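Long-range contacts in DR hemagglutinin structural subunit (Escherichia coli, PDB 1UT1), which is a fimbrial adhesin of uropathogenic Escherichia coli that binds the Dr blood group antigen and mediates adherence to the upper urinary tract: residues A[24-29]-A[39-44]; A[48-53]-A[121-126]. The protein carries 3 engineered substitutions. All blocks are in the same frame, centred on the assembly; numbering follows the deposited sequence. Where two conformers were deposited one is given.

Interaction 1: A[24-29]-A[39-44]. Engineered in segment 24-29: Lys27 (natural residue Glu). With SO4 (sulfate ion), chain G; EDO (1,2-ethanediol), chain H; EDO (1,2-ethanediol), chain J.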
loop_
_atom_site.group_PDB
_atom_site.type_symbol
_atom_site.label_atom_id
_atom_site.label_comp_id
_atom_site.label_asym_id
_atom_site.label_seq_id
_atom_site.Cartn_x
_atom_site.Cartn_y
_atom_site.Cartn_z
ATOM N N VAL A 24 -12.232 -12.875 -3.565
ATOM C CA VAL A 24 -13.229 -13.898 -3.884
ATOM C C VAL A 24 -13.622 -14.578 -2.559
ATOM O O VAL A 24 -12.761 -14.881 -1.733
ATOM C CB VAL A 24 -12.646 -14.951 -4.865
ATOM C CG1 VAL A 24 -13.651 -16.142 -5.087
ATOM C CG2 VAL A 24 -12.328 -14.269 -6.206
ATOM N N THR A 25 -14.920 -14.716 -2.328
ATOM C CA THR A 25 -15.396 -15.336 -1.104
ATOM C C THR A 25 -16.354 -16.501 -1.371
ATOM O O THR A 25 -16.749 -16.756 -2.533
ATOM C CB THR A 25 -16.125 -14.301 -0.222
ATOM O OG1 THR A 25 -17.461 -14.073 -0.716
ATOM C CG2 THR A 25 -15.353 -12.981 -0.186
ATOM N N GLU A 26 -16.798 -17.144 -0.280
ATOM C CA GLU A 26 -17.888 -18.111 -0.376
ATOM C C GLU A 26 -19.200 -17.318 -0.205
ATOM O O GLU A 26 -19.171 -16.106 -0.026
ATOM C CB GLU A 26 -17.771 -19.156 0.737
ATOM C CG GLU A 26 -16.597 -20.071 0.607
ATOM C CD GLU A 26 -16.740 -21.301 1.470
ATOM O OE1 GLU A 26 -17.724 -21.376 2.234
ATOM O OE2 GLU A 26 -15.843 -22.164 1.420
ATOM N N LYS A 27 -20.342 -18.002 -0.232
ATOM C CA LYS A 27 -21.636 -17.333 -0.025
ATOM C C LYS A 27 -21.732 -16.645 1.361
ATOM O O LYS A 27 -22.278 -15.548 1.473
ATOM C CB LYS A 27 -22.784 -18.353 -0.181
ATOM C CG LYS A 27 -23.240 -18.604 -1.606
ATOM C CD LYS A 27 -24.315 -19.670 -1.649
ATOM C CE LYS A 27 -23.742 -21.035 -2.116
ATOM N NZ LYS A 27 -24.735 -22.138 -1.967
ATOM N N CYS A 28 -21.227 -17.306 2.411
ATOM C CA CYS A 28 -21.176 -16.665 3.757
ATOM C C CYS A 28 -19.933 -15.800 3.698
ATOM O O CYS A 28 -18.823 -16.316 3.570
ATOM C CB CYS A 28 -21.024 -17.713 4.856
ATOM S SG CYS A 28 -20.561 -17.061 6.522
ATOM N N GLN A 29 -20.157 -14.497 3.586
ATOM C CA GLN A 29 -19.105 -13.530 3.275
ATOM C C GLN A 29 -18.993 -12.548 4.432
ATOM O O GLN A 29 -19.962 -11.873 4.758
ATOM C CB GLN A 29 -19.540 -12.784 2.002
ATOM C CG GLN A 29 -18.593 -11.721 1.492
ATOM C CD GLN A 29 -19.159 -11.010 0.264
ATOM O OE1 GLN A 29 -19.991 -10.128 0.403
ATOM N NE2 GLN A 29 -18.784 -11.476 -0.949
ATOM N N LYS A 39 -16.359 -10.408 -4.452
ATOM C CA LYS A 39 -17.446 -11.185 -5.084
ATOM C C LYS A 39 -17.441 -12.571 -4.462
ATOM O O LYS A 39 -16.355 -13.112 -4.156
ATOM C CB LYS A 39 -17.169 -11.385 -6.585
ATOM C CG LYS A 39 -17.344 -10.157 -7.463
ATOM C CD LYS A 39 -17.270 -10.592 -8.930
ATOM C CE LYS A 39 -16.853 -9.454 -9.846
ATOM N NZ LYS A 39 -17.986 -8.526 -10.096
ATOM N N THR A 40 -18.604 -13.233 -4.434
ATOM C CA THR A 40 -18.612 -14.655 -4.069
ATOM C C THR A 40 -18.102 -15.390 -5.335
ATOM O O THR A 40 -18.178 -14.867 -6.447
ATOM C CB THR A 40 -20.038 -15.170 -3.785
ATOM O OG1 THR A 40 -20.795 -15.119 -5.006
ATOM C CG2 THR A 40 -20.728 -14.329 -2.682
ATOM N N ARG A 41 -17.670 -16.625 -5.187
ATOM C CA ARG A 41 -17.182 -17.335 -6.361
ATOM C C ARG A 41 -18.337 -17.645 -7.317
ATOM O O ARG A 41 -18.149 -17.637 -8.504
ATOM C CB ARG A 41 -16.412 -18.595 -5.989
ATOM C CG ARG A 41 -17.102 -19.479 -4.970
ATOM C CD ARG A 41 -16.204 -20.652 -4.604
ATOM N NE ARG A 41 -16.828 -21.520 -3.614
ATOM C CZ ARG A 41 -16.206 -22.533 -3.018
ATOM N NH1 ARG A 41 -14.927 -22.785 -3.295
ATOM N NH2 ARG A 41 -16.833 -23.250 -2.096
ATOM N N GLY A 42 -19.552 -17.712 -6.787
ATOM C CA GLY A 42 -20.742 -17.919 -7.624
ATOM C C GLY A 42 -20.994 -16.748 -8.570
ATOM O O GLY A 42 -21.713 -16.899 -9.555
ATOM N N GLN A 43 -20.422 -15.573 -8.262
ATOM C CA GLN A 43 -20.588 -14.374 -9.094
ATOM C C GLN A 43 -19.557 -14.324 -10.224
ATOM O O GLN A 43 -19.568 -13.404 -11.043
ATOM C CB GLN A 43 -20.450 -13.122 -8.250
ATOM C CG GLN A 43 -21.655 -12.829 -7.390
ATOM C CD GLN A 43 -21.486 -11.539 -6.626
ATOM O OE1 GLN A 43 -21.965 -10.470 -7.043
ATOM N NE2 GLN A 43 -20.674 -11.596 -5.598
ATOM N N LEU A 44 -18.636 -15.294 -10.226
ATOM C CA LEU A 44 -17.614 -15.374 -11.240
ATOM C C LEU A 44 -18.128 -16.078 -12.487
ATOM O O LEU A 44 -17.533 -17.027 -12.960
ATOM C CB LEU A 44 -16.337 -16.023 -10.701
ATOM C CG LEU A 44 -15.764 -15.294 -9.460
ATOM C CD1 LEU A 44 -14.553 -16.099 -8.924
ATOM C CD2 LEU A 44 -15.337 -13.882 -9.844
HETATM S S SO4 G . -20.126 -21.363 -1.815
HETATM O O1 SO4 G . -19.580 -20.153 -2.515
HETATM O O2 SO4 G . -21.073 -22.144 -2.627
HETATM O O3 SO4 G . -18.963 -22.286 -1.582
HETATM O O4 SO4 G . -20.605 -20.941 -0.479
HETATM C C1 EDO H . -9.944 -14.420 1.272
HETATM O O1 EDO H . -10.162 -13.313 2.133
HETATM C C2 EDO H . -11.123 -15.380 1.409
HETATM O O2 EDO H . -12.319 -14.742 0.938
HETATM C C1 EDO J . -20.888 -9.325 -10.777
HETATM O O1 EDO J . -20.120 -8.398 -11.539
HETATM C C2 EDO J . -21.240 -10.535 -11.666
HETATM O O2 EDO J . -22.040 -10.090 -12.785
#
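A sulfate ion, probably from the crystallisation liquor, bridges the two segments where they separate. Arg41 approaches it edge-on, NH2 only 2.4 Å from sulfate O3, a very short contact. From the other segment, the backbone N of Lys27, an engineered residue, donates an almost straight hydrogen bond to sulfate O4 (3.0 Å, 168°). Arg41 CG takes the crowded position between the backbone N and carbonyl carbon (chi1 48°), and the chain then runs extended past Thr25 O. Glu26 lies alongside, pointing the same way; its OE2 sits 3.8 Å from Arg41 NH2, well out of the guanidinium plane, making a long salt bridge of charge alone. Before this, 24-25 and 39-40 form a short parallel ladder: Thr25 N binds Lys39 O at 2.8 Å, and Arg41 N binds Thr25 O nearly along the carbonyl axis. Thr25 OG1 is held twice, donating to Glu26 O and accepting from Gln29 NE2 (2.9 Å). The backbone of Val24 is hydrogen-bonded to that of Gly135. Strand 16-25 ends here and the chain crosses to the second subunit, where a disulfide from Cys28 to its Cys60 and an antiparallel ladder from Gln29 carry the sheet across the interface, consistent with strand exchange between subunits.

Interaction 2: A[48-53]-A[121-126]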
loop_
_atom_site.group_PDB
_atom_site.type_symbol
_atom_site.label_atom_id
_atom_site.label_comp_id
_atom_site.label_asym_id
_atom_site.label_seq_id
_atom_site.Cartn_x
_atom_site.Cartn_y
_atom_site.Cartn_z
ATOM N N ALA A 48 -18.338 -11.808 -16.379
ATOM C CA ALA A 48 -18.621 -10.951 -15.237
ATOM C C ALA A 48 -17.518 -9.908 -15.161
ATOM O O ALA A 48 -16.339 -10.226 -15.334
ATOM C CB ALA A 48 -18.681 -11.728 -13.980
ATOM N N PRO A 49 -17.889 -8.661 -14.906
ATOM C CA PRO A 49 -16.883 -7.601 -14.895
ATOM C C PRO A 49 -16.081 -7.632 -13.613
ATOM O O PRO A 49 -16.616 -7.818 -12.533
ATOM C CB PRO A 49 -17.731 -6.321 -14.966
ATOM C CG PRO A 49 -19.038 -6.719 -14.259
ATOM C CD PRO A 49 -19.235 -8.177 -14.496
ATOM N N ILE A 50 -14.773 -7.545 -13.761
ATOM C CA ILE A 50 -13.876 -7.433 -12.602
ATOM C C ILE A 50 -13.677 -5.957 -12.298
ATOM O O ILE A 50 -13.876 -5.533 -11.163
ATOM C CB ILE A 50 -12.544 -8.138 -12.835
ATOM C CG1 ILE A 50 -12.767 -9.641 -13.073
ATOM C CG2 ILE A 50 -11.617 -7.953 -11.599
ATOM C CD1 ILE A 50 -13.292 -10.377 -11.867
ATOM N N GLY A 51 -13.431 -5.150 -13.330
ATOM C CA GLY A 51 -13.380 -3.703 -13.127
ATOM C C GLY A 51 -12.841 -3.017 -14.371
ATOM O O GLY A 51 -12.319 -3.656 -15.260
ATOM N N PRO A 52 -12.988 -1.706 -14.426
ATOM C CA PRO A 52 -12.433 -0.933 -15.517
ATOM C C PRO A 52 -10.997 -0.504 -15.175
ATOM O O PRO A 52 -10.650 -0.298 -14.008
ATOM C CB PRO A 52 -13.337 0.327 -15.540
ATOM C CG PRO A 52 -13.664 0.543 -14.042
ATOM C CD PRO A 52 -13.733 -0.868 -13.444
ATOM N N VAL A 53 -10.222 -0.220 -16.212
ATOM C CA VAL A 53 -8.891 0.402 -16.033
ATOM C C VAL A 53 -8.837 1.569 -17.009
ATOM O O VAL A 53 -8.961 1.363 -18.225
ATOM C CB VAL A 53 -7.758 -0.596 -16.362
ATOM C CG1 VAL A 53 -6.407 0.079 -16.233
ATOM C CG2 VAL A 53 -7.832 -1.819 -15.432
ATOM N N ILE A 121 -10.372 0.358 -20.451
ATOM C CA ILE A 121 -10.148 -1.059 -20.708
ATOM C C ILE A 121 -10.979 -1.811 -19.649
ATOM O O ILE A 121 -10.858 -1.543 -18.463
ATOM C CB ILE A 121 -8.662 -1.423 -20.461
ATOM C CG1 ILE A 121 -7.733 -0.725 -21.475
ATOM C CG2 ILE A 121 -8.473 -2.952 -20.471
ATOM C CD1 ILE A 121 -7.854 -1.223 -22.839
ATOM N N GLY A 122 -11.840 -2.713 -20.085
ATOM C CA GLY A 122 -12.621 -3.530 -19.165
ATOM C C GLY A 122 -11.891 -4.865 -18.950
ATOM O O GLY A 122 -11.334 -5.439 -19.889
ATOM N N ILE A 123 -11.929 -5.356 -17.726
ATOM C CA ILE A 123 -11.349 -6.662 -17.396
ATOM C C ILE A 123 -12.568 -7.542 -17.036
ATOM O O ILE A 123 -13.364 -7.155 -16.155
ATOM C CB ILE A 123 -10.473 -6.561 -16.144
ATOM C CG1 ILE A 123 -9.363 -5.496 -16.316
ATOM C CG2 ILE A 123 -9.861 -7.944 -15.817
ATOM C CD1 ILE A 123 -8.460 -5.710 -17.552
ATOM N N TYR A 124 -12.719 -8.698 -17.703
ATOM C CA TYR A 124 -13.905 -9.547 -17.493
ATOM C C TYR A 124 -13.499 -10.981 -17.266
ATOM O O TYR A 124 -12.547 -11.475 -17.868
ATOM C CB TYR A 124 -14.793 -9.510 -18.762
ATOM C CG TYR A 124 -15.140 -8.114 -19.216
ATOM C CD1 TYR A 124 -16.266 -7.456 -18.696
ATOM C CD2 TYR A 124 -14.273 -7.397 -20.034
ATOM C CE1 TYR A 124 -16.588 -6.160 -19.109
ATOM C CE2 TYR A 124 -14.588 -6.080 -20.461
ATOM C CZ TYR A 124 -15.754 -5.479 -19.978
ATOM O OH TYR A 124 -16.040 -4.162 -20.330
ATOM N N VAL A 125 -14.302 -11.698 -16.500
ATOM C CA VAL A 125 -14.043 -13.131 -16.294
ATOM C C VAL A 125 -14.157 -13.852 -17.651
ATOM O O VAL A 125 -15.100 -13.641 -18.396
ATOM C CB VAL A 125 -15.058 -13.714 -15.265
ATOM C CG1 VAL A 125 -14.949 -15.249 -15.187
ATOM C CG2 VAL A 125 -14.811 -13.086 -13.875
ATOM N N ASP A 126 -13.164 -14.667 -17.989
ATOM C CA ASP A 126 -13.185 -15.401 -19.269
ATOM C C ASP A 126 -13.566 -16.875 -19.008
ATOM O O ASP A 126 -12.718 -17.665 -18.623
ATOM C CB ASP A 126 -11.798 -15.356 -19.938
ATOM C CG ASP A 126 -11.777 -16.082 -21.299
ATOM O OD1 ASP A 126 -12.870 -16.395 -21.854
ATOM O OD2 ASP A 126 -10.677 -16.447 -21.746
#
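The Tyr124 ring meets Pro49 obliquely, its CD1 3.9 Å from Pro49 CA, and makes a cation-pi contact with Arg95 of the adjoining strand 89-96. The phenol reaches back along its own strand, bringing OH to 3.7 Å from Gly122 CA, over a residue with no side chain to meet it. The strands run antiparallel (168° between directions) and contain a classic beta bulge: Ile50 and Gly51 both face Ile123, whose carbonyl O accepts a bond from Ile50 N at 2.8 Å and a weak one from Gly51 N at 3.5 Å. Ile123 N bonds to Gly51 O, and the Val53–Ile121 pair is joined by two bonds. Val125 N closes the other end on Ala48 O, almost straight at 170°. Pro49, Pro52 and Tyr124 lie on one face of the ladder. The other carries Val53, Ile121 and Ile123, where Val53 CG2 comes obliquely against Ile123 CG1 at 4.1 Å. This apolar side belongs to the interior of the immunoglobulin-like sandwich expected of a fimbrial subunit: Ile121 and Ile123 touch strand 89-96, while Val53, and Ile50 from the bulge, reach strand 16-25. Ile50 crosses Val125 at about a right angle, its CD1 3.7 Å from Val125 CG2.

Overall arrangement
From the N terminus, strand 16-25 leads into interaction 1, which closes a loop of nine residues that takes in most of strand 29-32. The chain then turns from 39-44 into 48-53, so interaction 2 opens only after interaction 1 is complete: the two are in series, neither enclosing nor crossing the other. Interaction 2 closes a loop of 67 residues that includes strands 64-69 to 108-111, and joins strand 49-58 to strand 118-125. Their centres lie about 17 Å apart, yet they touch: Lys39 NZ hydrogen-bonds Pro49 O, and Leu44 O packs on Val125 CG1. Interaction 1 lies at the interface with the second subunit, while interaction 2, its centre about 7 Å from that of the chain, meets the third subunit through Val53.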